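Local coordinates for Syntaxin1 (Monosiga brevicollis, PDB 2XHE), which probably acts as a SNAP receptor (SNARE) of the syntaxin family, binding partner SNARE proteins in membrane fusion and transport, at residues B[40-45]-B[133-138]; B[55-60]-B[148-153]; B[65-70]-B[91-96]. One frame throughout, in Å; residues are numbered along the deposited sequence.

In the fold
After a short N-terminal helix (5-9), the chain enters helix 44-72 through segment 40-45, which meets 133-138 at the start of helix 131-171 in interaction 1. Further along the same two helices, 55-60 joins 148-153 in interaction 2. The loops closed by these contacts cross, since their segments alternate along the sequence, and their centres lie about 23 Å apart. Interaction 3, between 65-70 and 91-96, closes a shorter loop that falls wholly within both others and adds helix 80-116. Together they tie the three long helices into one bundle. Interactions 2 and 3 also touch directly, through a long, weak ion pair of Arg-153 NE with Glu-65 OE2 (3.4 Å).

Interaction 1: residues B[40-45]-B[133-138]; sequences EPFMAD and LRIRQS
Met-43 and Arg-136 mark the closest approach of the two backbones, with 9.5 Å between their CA atoms, so the contact is bridged by side chains. Segment 133-138 is helical throughout, whereas 40-45 is a loop, with positive phi at Phe-42 and Met-43, that turns into helix only at Ala-44; Met-43 occupies the N-cap position. No hydrogen bond joins the segments, and the surface buried between them is modest, 158 Å² over both sides.

Met-43 contributes the largest share, 67 Å². Its CB points toward the helix, and the chain then bends at chi2 and chi3 (-142° and -67°), which brings the thioether across the Arg-136 side chain at a slant. SD lies 3.7 Å from Arg-136 NE, oblique to the guanidinium plane, while CE rests against the aliphatic part of the same residue, 4.0 Å from Arg-136 CG. The methyl also reaches Ile-135, with CE 4.3 Å from CG2 of that residue.

The three long helices 44-72, 80-116 and 131-171 are consistent with the up-and-down Habc three-helix bundle of syntaxins, and this contact lies at one end of it, where the first helix begins beside the start of the third. Helix 80-116 takes part through Asn-115, whose OD1 holds Arg-136 NH1 by a hydrogen bond, while NE is the guanidinium atom nearest the sulfur.

Phe-42 adds a smaller apolar touch. With CG anti to the backbone N (chi1 178°), the ring extends toward Ile-135, whose CD1 meets it at the edge, near the ring plane, 4.4 Å from CZ. One face of this ring is covered by its own neighbour, as Met-43 CG stands 3.7 Å above the plane toward the rim. Ile-135 also packs on Phe-46, Phe-47 and an apolar side chain of the other protein chain in the assembly.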
loop_
_atom_site.group_PDB
_atom_site.type_symbol
_atom_site.label_atom_id
_atom_site.label_comp_id
_atom_site.label_asym_id
_atom_site.label_seq_id
_atom_site.Cartn_x
_atom_site.Cartn_y
_atom_site.Cartn_z
ATOM N N GLU B 40 -33.910 -0.824 19.212
ATOM C CA GLU B 40 -33.245 -1.637 20.234
ATOM C C GLU B 40 -31.767 -1.264 20.390
ATOM O O GLU B 40 -31.145 -0.767 19.451
ATOM C CB GLU B 40 -33.386 -3.131 19.914
ATOM C CG GLU B 40 -34.823 -3.647 19.914
ATOM C CD GLU B 40 -35.476 -3.589 21.288
ATOM O OE1 GLU B 40 -34.747 -3.475 22.295
ATOM O OE2 GLU B 40 -36.721 -3.663 21.361
ATOM N N PRO B 41 -31.199 -1.510 21.581
ATOM C CA PRO B 41 -29.816 -1.132 21.900
ATOM C C PRO B 41 -28.794 -1.664 20.894
ATOM O O PRO B 41 -28.198 -0.883 20.143
ATOM C CB PRO B 41 -29.585 -1.788 23.263
ATOM C CG PRO B 41 -30.942 -1.898 23.861
ATOM C CD PRO B 41 -31.865 -2.172 22.715
ATOM N N PHE B 42 -28.596 -2.979 20.902
ATOM C CA PHE B 42 -27.609 -3.645 20.048
ATOM C C PHE B 42 -26.204 -3.632 20.648
ATOM O O PHE B 42 -25.447 -2.677 20.477
ATOM C CB PHE B 42 -27.589 -3.060 18.634
ATOM C CG PHE B 42 -26.550 -3.679 17.744
ATOM C CD1 PHE B 42 -26.661 -5.001 17.344
ATOM C CD2 PHE B 42 -25.462 -2.943 17.311
ATOM C CE1 PHE B 42 -25.708 -5.578 16.533
ATOM C CE2 PHE B 42 -24.504 -3.514 16.496
ATOM C CZ PHE B 42 -24.628 -4.835 16.107
ATOM N N MET B 43 -25.880 -4.707 21.363
ATOM C CA MET B 43 -24.556 -4.899 21.939
ATOM C C MET B 43 -24.128 -3.736 22.834
ATOM O O MET B 43 -22.989 -3.271 22.779
ATOM C CB MET B 43 -23.548 -5.137 20.822
ATOM C CG MET B 43 -24.008 -6.201 19.843
ATOM S SD MET B 43 -22.660 -7.249 19.285
ATOM C CE MET B 43 -21.707 -6.064 18.364
ATOM N N ALA B 44 -25.052 -3.290 23.676
ATOM C CA ALA B 44 -24.817 -2.143 24.549
ATOM C C ALA B 44 -23.605 -2.312 25.465
ATOM O O ALA B 44 -22.762 -1.420 25.562
ATOM C CB ALA B 44 -26.060 -1.828 25.362
ATOM N N ASP B 45 -23.511 -3.450 26.141
ATOM C CA ASP B 45 -22.379 -3.658 27.032
ATOM C C ASP B 45 -21.064 -3.669 26.270
ATOM O O ASP B 45 -20.069 -3.126 26.747
ATOM C CB ASP B 45 -22.523 -4.939 27.850
ATOM C CG ASP B 45 -21.614 -4.947 29.074
ATOM O OD1 ASP B 45 -20.906 -3.938 29.310
ATOM O OD2 ASP B 45 -21.611 -5.958 29.808
ATOM N N LEU B 133 -20.505 -10.411 15.027
ATOM C CA LEU B 133 -19.199 -11.028 15.244
ATOM C C LEU B 133 -18.086 -10.357 14.426
ATOM O O LEU B 133 -16.946 -10.250 14.890
ATOM C CB LEU B 133 -19.264 -12.540 14.977
ATOM C CG LEU B 133 -17.965 -13.337 15.119
ATOM C CD1 LEU B 133 -17.339 -13.125 16.477
ATOM C CD2 LEU B 133 -18.223 -14.807 14.887
ATOM N N ARG B 134 -18.417 -9.898 13.222
ATOM C CA ARG B 134 -17.461 -9.157 12.404
ATOM C C ARG B 134 -16.974 -7.896 13.120
ATOM O O ARG B 134 -15.764 -7.659 13.218
ATOM C CB ARG B 134 -18.073 -8.797 11.051
ATOM C CG ARG B 134 -18.205 -9.971 10.084
ATOM C CD ARG B 134 -18.931 -9.547 8.814
ATOM N NE ARG B 134 -18.321 -8.354 8.234
ATOM C CZ ARG B 134 -18.994 -7.415 7.578
ATOM N NH1 ARG B 134 -20.307 -7.527 7.418
ATOM N NH2 ARG B 134 -18.354 -6.359 7.093
ATOM N N ILE B 135 -17.926 -7.097 13.616
ATOM C CA ILE B 135 -17.636 -5.885 14.378
ATOM C C ILE B 135 -16.815 -6.191 15.622
ATOM O O ILE B 135 -15.809 -5.539 15.890
ATOM C CB ILE B 135 -18.934 -5.163 14.793
ATOM C CG1 ILE B 135 -19.540 -4.440 13.591
ATOM C CG2 ILE B 135 -18.679 -4.168 15.920
ATOM C CD1 ILE B 135 -21.005 -4.122 13.743
ATOM N N ARG B 136 -17.244 -7.189 16.381
ATOM C CA ARG B 136 -16.509 -7.589 17.572
ATOM C C ARG B 136 -15.050 -7.914 17.248
ATOM O O ARG B 136 -14.137 -7.505 17.965
ATOM C CB ARG B 136 -17.179 -8.797 18.231
ATOM C CG ARG B 136 -18.596 -8.546 18.730
ATOM C CD ARG B 136 -19.225 -9.823 19.281
ATOM N NE ARG B 136 -19.998 -9.543 20.484
ATOM C CZ ARG B 136 -19.488 -9.535 21.710
ATOM N NH1 ARG B 136 -18.205 -9.810 21.892
ATOM N NH2 ARG B 136 -20.264 -9.249 22.749
ATOM N N GLN B 137 -14.837 -8.651 16.160
ATOM C CA GLN B 137 -13.498 -9.079 15.772
ATOM C C GLN B 137 -12.595 -7.936 15.319
ATOM O O GLN B 137 -11.423 -7.903 15.685
ATOM C CB GLN B 137 -13.564 -10.171 14.709
ATOM C CG GLN B 137 -13.942 -11.530 15.273
ATOM C CD GLN B 137 -14.197 -12.575 14.201
ATOM O OE1 GLN B 137 -14.292 -12.260 13.010
ATOM N NE2 GLN B 137 -14.323 -13.828 14.626
ATOM N N SER B 138 -13.125 -6.993 14.543
ATOM C CA SER B 138 -12.309 -5.850 14.137
ATOM C C SER B 138 -12.010 -4.902 15.296
ATOM O O SER B 138 -10.917 -4.343 15.368
ATOM C CB SER B 138 -12.906 -5.104 12.944
ATOM O OG SER B 138 -14.279 -4.873 13.128
#

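Interaction 2: residues B[55-60]-B[148-153]; sequences DNIEDI and VKVMTR
Ile-57 and Val-150 have the closest CA atoms (7.3 Å), where the segment axes run nearly parallel at 18° and approach to 10.3 Å. Val-150 is the centre of the contact, and its two methyls divide the work. CG2 meets CG2 of Ile-57 at 3.5 Å, the two side chains meeting at a slant, while CG1 reaches CG2 of Ile-60 at 4.0 Å, one turn further along.

Both isoleucines hold CG2 anti to the backbone N, and it is this branch, not the longer ethyl arm, that makes the nearest approach to the valine. Because Val-150 also touches Glu-61 and Ile-64, it sits over residues spaced i, i+3, i+4 and i+7, the pattern of a knob in a coiled-coil hole.

Met-151 shares the CG2 methyl of Ile-60 with Val-150 and also nears CD1. Bending at chi2 and chi3 turns its sulfur to the isoleucine, and SD lies 4.1 Å from Ile-60 CG2 and 4.2 Å from Ile-60 CD1, the two side chains crossing at about a right angle. No hydrogen bond crosses the contact, and all four touching residues are buried.

The site lies close to the middle of the chain's fold: Leu-100 of helix 80-116 covers Ile-60, while Leu-229, Met-232 and Phe-233 of helix 214-237 pack on Met-151.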
loop_
_atom_site.group_PDB
_atom_site.type_symbol
_atom_site.label_atom_id
_atom_site.label_comp_id
_atom_site.label_asym_id
_atom_site.label_seq_id
_atom_site.Cartn_x
_atom_site.Cartn_y
_atom_site.Cartn_z
ATOM N N ASP B 55 -10.888 4.996 25.869
ATOM C CA ASP B 55 -10.701 6.020 26.904
ATOM C C ASP B 55 -9.517 5.750 27.836
ATOM O O ASP B 55 -8.707 6.643 28.080
ATOM C CB ASP B 55 -11.983 6.229 27.719
ATOM C CG ASP B 55 -13.018 7.072 26.985
ATOM O OD1 ASP B 55 -12.656 7.725 25.983
ATOM O OD2 ASP B 55 -14.194 7.074 27.413
ATOM N N ASN B 56 -9.418 4.527 28.354
ATOM C CA ASN B 56 -8.294 4.160 29.202
ATOM C C ASN B 56 -6.969 4.325 28.470
ATOM O O ASN B 56 -6.012 4.866 29.039
ATOM C CB ASN B 56 -8.424 2.719 29.693
ATOM C CG ASN B 56 -9.514 2.545 30.723
ATOM O OD1 ASN B 56 -10.137 3.512 31.154
ATOM N ND2 ASN B 56 -9.746 1.304 31.133
ATOM N N ILE B 57 -6.913 3.844 27.220
ATOM C CA ILE B 57 -5.706 3.957 26.395
ATOM C C ILE B 57 -5.255 5.418 26.291
ATOM O O ILE B 57 -4.101 5.735 26.588
ATOM C CB ILE B 57 -5.891 3.342 24.976
ATOM C CG1 ILE B 57 -5.849 1.820 25.023
ATOM C CG2 ILE B 57 -4.802 3.803 24.013
ATOM C CD1 ILE B 57 -6.188 1.193 23.691
ATOM N N GLU B 58 -6.164 6.304 25.883
ATOM C CA GLU B 58 -5.870 7.743 25.863
ATOM C C GLU B 58 -5.374 8.256 27.227
ATOM O O GLU B 58 -4.396 9.000 27.298
ATOM C CB GLU B 58 -7.082 8.556 25.392
ATOM C CG GLU B 58 -7.524 8.278 23.964
ATOM C CD GLU B 58 -8.620 9.231 23.491
ATOM O OE1 GLU B 58 -8.830 10.282 24.140
ATOM O OE2 GLU B 58 -9.271 8.931 22.464
ATOM N N ASP B 59 -6.046 7.857 28.306
ATOM C CA ASP B 59 -5.601 8.202 29.652
ATOM C C ASP B 59 -4.153 7.773 29.860
ATOM O O ASP B 59 -3.297 8.598 30.188
ATOM C CB ASP B 59 -6.500 7.560 30.713
ATOM C CG ASP B 59 -7.832 8.293 30.881
ATOM O OD1 ASP B 59 -7.951 9.445 30.399
ATOM O OD2 ASP B 59 -8.760 7.715 31.497
ATOM N N ILE B 60 -3.883 6.483 29.659
ATOM C CA ILE B 60 -2.525 5.965 29.769
ATOM C C ILE B 60 -1.534 6.780 28.925
ATOM O O ILE B 60 -0.439 7.101 29.388
ATOM C CB ILE B 60 -2.440 4.479 29.376
ATOM C CG1 ILE B 60 -3.349 3.633 30.265
ATOM C CG2 ILE B 60 -1.008 3.975 29.466
ATOM C CD1 ILE B 60 -3.067 2.141 30.151
ATOM N N VAL B 148 -0.847 -2.648 22.797
ATOM C CA VAL B 148 0.558 -3.078 22.819
ATOM C C VAL B 148 1.484 -1.928 22.402
ATOM O O VAL B 148 2.581 -1.762 22.952
ATOM C CB VAL B 148 0.802 -4.348 21.919
ATOM C CG1 VAL B 148 2.305 -4.650 21.722
ATOM C CG2 VAL B 148 0.101 -5.579 22.494
ATOM N N LYS B 149 1.030 -1.124 21.443
ATOM C CA LYS B 149 1.827 -0.003 20.954
ATOM C C LYS B 149 1.964 1.104 21.991
ATOM O O LYS B 149 3.028 1.694 22.111
ATOM C CB LYS B 149 1.257 0.549 19.643
ATOM C CG LYS B 149 1.993 1.770 19.099
ATOM C CD LYS B 149 1.282 2.368 17.876
ATOM C CE LYS B 149 1.426 1.487 16.620
ATOM N NZ LYS B 149 0.481 0.327 16.547
ATOM N N VAL B 150 0.893 1.380 22.739
ATOM C CA VAL B 150 0.933 2.391 23.802
ATOM C C VAL B 150 1.809 1.912 24.931
ATOM O O VAL B 150 2.638 2.658 25.444
ATOM C CB VAL B 150 -0.468 2.745 24.396
ATOM C CG1 VAL B 150 -0.314 3.745 25.516
ATOM C CG2 VAL B 150 -1.369 3.347 23.344
ATOM N N MET B 151 1.624 0.662 25.321
ATOM C CA MET B 151 2.398 0.119 26.424
ATOM C C MET B 151 3.866 0.029 26.064
ATOM O O MET B 151 4.732 0.048 26.929
ATOM C CB MET B 151 1.863 -1.244 26.855
ATOM C CG MET B 151 0.472 -1.155 27.465
ATOM S SD MET B 151 0.297 0.209 28.657
ATOM C CE MET B 151 0.817 -0.603 30.171
ATOM N N THR B 152 4.145 -0.066 24.776
ATOM C CA THR B 152 5.519 -0.168 24.338
ATOM C C THR B 152 6.184 1.172 24.561
ATOM O O THR B 152 7.375 1.239 24.850
ATOM C CB THR B 152 5.612 -0.593 22.866
ATOM O OG1 THR B 152 5.135 -1.937 22.743
ATOM C CG2 THR B 152 7.049 -0.530 22.376
ATOM N N ARG B 153 5.402 2.238 24.436
ATOM C CA ARG B 153 5.916 3.575 24.705
ATOM C C ARG B 153 6.277 3.660 26.183
ATOM O O ARG B 153 7.328 4.183 26.543
ATOM C CB ARG B 153 4.899 4.647 24.316
ATOM C CG ARG B 153 5.344 6.063 24.626
ATOM C CD ARG B 153 6.769 6.322 24.157
ATOM N NE ARG B 153 7.215 7.674 24.496
ATOM C CZ ARG B 153 8.489 8.036 24.635
ATOM N NH1 ARG B 153 9.462 7.145 24.471
ATOM N NH2 ARG B 153 8.791 9.292 24.944
#

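Interaction 3: residues B[65-70]-B[91-96]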
loop_
_atom_site.group_PDB
_atom_site.type_symbol
_atom_site.label_atom_id
_atom_site.label_comp_id
_atom_site.label_asym_id
_atom_site.label_seq_id
_atom_site.Cartn_x
_atom_site.Cartn_y
_atom_site.Cartn_z
ATOM N N GLU B 65 3.400 10.225 29.324
ATOM C CA GLU B 65 4.217 11.393 29.001
ATOM C C GLU B 65 4.394 12.323 30.201
ATOM O O GLU B 65 5.077 13.341 30.114
ATOM C CB GLU B 65 3.643 12.152 27.798
ATOM C CG GLU B 65 3.407 11.281 26.553
ATOM C CD GLU B 65 4.669 10.583 26.041
ATOM O OE1 GLU B 65 5.783 11.105 26.270
ATOM O OE2 GLU B 65 4.541 9.513 25.401
ATOM N N GLN B 66 3.784 11.958 31.324
ATOM C CA GLN B 66 3.968 12.690 32.569
ATOM C C GLN B 66 4.954 11.955 33.467
ATOM O O GLN B 66 5.724 12.572 34.204
ATOM C CB GLN B 66 2.630 12.886 33.283
ATOM C CG GLN B 66 1.678 13.850 32.577
ATOM C CD GLN B 66 0.228 13.614 32.952
ATOM O OE1 GLN B 66 -0.065 12.979 33.971
ATOM N NE2 GLN B 66 -0.690 14.113 32.123
ATOM N N VAL B 67 4.923 10.629 33.410
ATOM C CA VAL B 67 5.944 9.829 34.071
ATOM C C VAL B 67 7.291 10.147 33.426
ATOM O O VAL B 67 8.333 10.054 34.061
ATOM C CB VAL B 67 5.646 8.315 33.978
ATOM C CG1 VAL B 67 6.703 7.520 34.711
ATOM C CG2 VAL B 67 4.271 8.007 34.548
ATOM N N ALA B 68 7.262 10.542 32.158
ATOM C CA ALA B 68 8.486 10.921 31.459
ATOM C C ALA B 68 9.197 12.064 32.186
ATOM O O ALA B 68 10.359 11.932 32.574
ATOM C CB ALA B 68 8.187 11.299 30.014
ATOM N N GLN B 69 8.495 13.178 32.381
ATOM C CA GLN B 69 9.059 14.327 33.092
ATOM C C GLN B 69 9.437 14.001 34.534
ATOM O O GLN B 69 10.564 14.253 34.961
ATOM C CB GLN B 69 8.090 15.507 33.073
ATOM C CG GLN B 69 7.742 15.983 31.686
ATOM C CD GLN B 69 6.796 17.160 31.708
ATOM O OE1 GLN B 69 6.427 17.656 32.775
ATOM N NE2 GLN B 69 6.393 17.618 30.525
ATOM N N LEU B 70 8.491 13.443 35.283
ATOM C CA LEU B 70 8.726 13.117 36.686
ATOM C C LEU B 70 10.026 12.341 36.909
ATOM O O LEU B 70 10.616 12.404 37.989
ATOM C CB LEU B 70 7.539 12.347 37.269
ATOM C CG LEU B 70 6.207 13.089 37.378
ATOM C CD1 LEU B 70 5.195 12.244 38.137
ATOM C CD2 LEU B 70 6.401 14.439 38.061
ATOM N N GLN B 91 4.979 6.933 41.705
ATOM C CA GLN B 91 4.386 5.654 42.064
ATOM C C GLN B 91 2.885 5.792 42.215
ATOM O O GLN B 91 2.191 4.823 42.520
ATOM C CB GLN B 91 5.021 5.073 43.327
ATOM C CG GLN B 91 4.867 5.918 44.567
ATOM C CD GLN B 91 5.851 5.512 45.644
ATOM O OE1 GLN B 91 6.874 4.882 45.356
ATOM N NE2 GLN B 91 5.550 5.866 46.893
ATOM N N ASP B 92 2.387 7.001 41.986
ATOM C CA ASP B 92 0.955 7.254 42.024
ATOM C C ASP B 92 0.382 7.150 40.616
ATOM O O ASP B 92 -0.606 6.452 40.386
ATOM C CB ASP B 92 0.661 8.622 42.640
ATOM C CG ASP B 92 -0.814 8.827 42.924
ATOM O OD1 ASP B 92 -1.635 8.624 42.002
ATOM O OD2 ASP B 92 -1.151 9.194 44.071
ATOM N N THR B 93 1.013 7.838 39.672
ATOM C CA THR B 93 0.654 7.694 38.264
ATOM C C THR B 93 0.977 6.283 37.772
ATOM O O THR B 93 0.184 5.685 37.053
ATOM C CB THR B 93 1.363 8.738 37.377
ATOM O OG1 THR B 93 2.778 8.583 37.498
ATOM C CG2 THR B 93 0.987 10.153 37.802
ATOM N N MET B 94 2.136 5.760 38.177
ATOM C CA MET B 94 2.553 4.401 37.838
ATOM C C MET B 94 1.506 3.361 38.199
ATOM O O MET B 94 1.272 2.412 37.453
ATOM C CB MET B 94 3.852 4.035 38.556
ATOM C CG MET B 94 5.123 4.472 37.848
ATOM S SD MET B 94 6.566 3.673 38.570
ATOM C CE MET B 94 7.869 4.669 37.855
ATOM N N ALA B 95 0.899 3.533 39.362
ATOM C CA ALA B 95 -0.104 2.604 39.856
ATOM C C ALA B 95 -1.397 2.778 39.093
ATOM O O ALA B 95 -2.164 1.832 38.942
ATOM C CB ALA B 95 -0.338 2.830 41.330
ATOM N N ARG B 96 -1.653 3.997 38.632
ATOM C CA ARG B 96 -2.846 4.240 37.837
ATOM C C ARG B 96 -2.695 3.633 36.443
ATOM O O ARG B 96 -3.571 2.911 35.967
ATOM C CB ARG B 96 -3.166 5.729 37.746
ATOM C CG ARG B 96 -4.532 6.001 37.115
ATOM C CD ARG B 96 -5.276 7.127 37.816
ATOM N NE ARG B 96 -4.362 8.192 38.216
ATOM C CZ ARG B 96 -3.768 9.025 37.363
ATOM N NH1 ARG B 96 -3.993 8.916 36.042
ATOM N NH2 ARG B 96 -2.941 9.963 37.833
#
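Val-67 and Thr-93 bring the two helices closest, with 7.1 Å between their CA atoms. The segment axes come within 10.0 Å and run antiparallel, at 155° between their N-to-C directions, as expected for consecutive helices of an up-and-down bundle. Segment 91-96 of helix 80-116 is kinked, the backbone N atoms of Asp-92 and Ala-95 making no bond to the turn before.

Along segment 65-70, Val-67 is the first residue to touch and the main one on this side. Its CG2 lies 3.4 Å from Thr-93 OG1 and 4.1 Å from Thr-93 CB, so a methyl packs beside a hydroxyl and the two side chains run alongside each other in opposite senses. The other methyl, CG1, held anti to the backbone N (chi1 -178°), faces Met-94 and stands 4.4 Å from its CE.

The hydroxyl finds its polar partner in its own helix. At chi1 60° Thr-93 OG1 sits between its own backbone N and carbonyl carbon, and it is hydrogen-bonded to the carbonyl O of Leu-90 in the preceding turn, with a weak alternative at Lys-89 O. OG1 thus has a polar partner within helix 80-116, while Val-67 CG2 and Leu-70 CD1 of the facing helix lie near it.

One turn after Val-67, Leu-70 makes the last approach: its CD1 is 4.4 Å from Thr-93 OG1, on a side chain that also packs on Lys-89 and Leu-90. No hydrogen bond links the two segments.

Around this pair, Val-67 also rests on Ile-97 of helix 80-116 and Gln-158 of helix 131-171, while Met-94 packs on Tyr-154 and Gln-158 of helix 131-171 and on Leu-222 of helix 214-237.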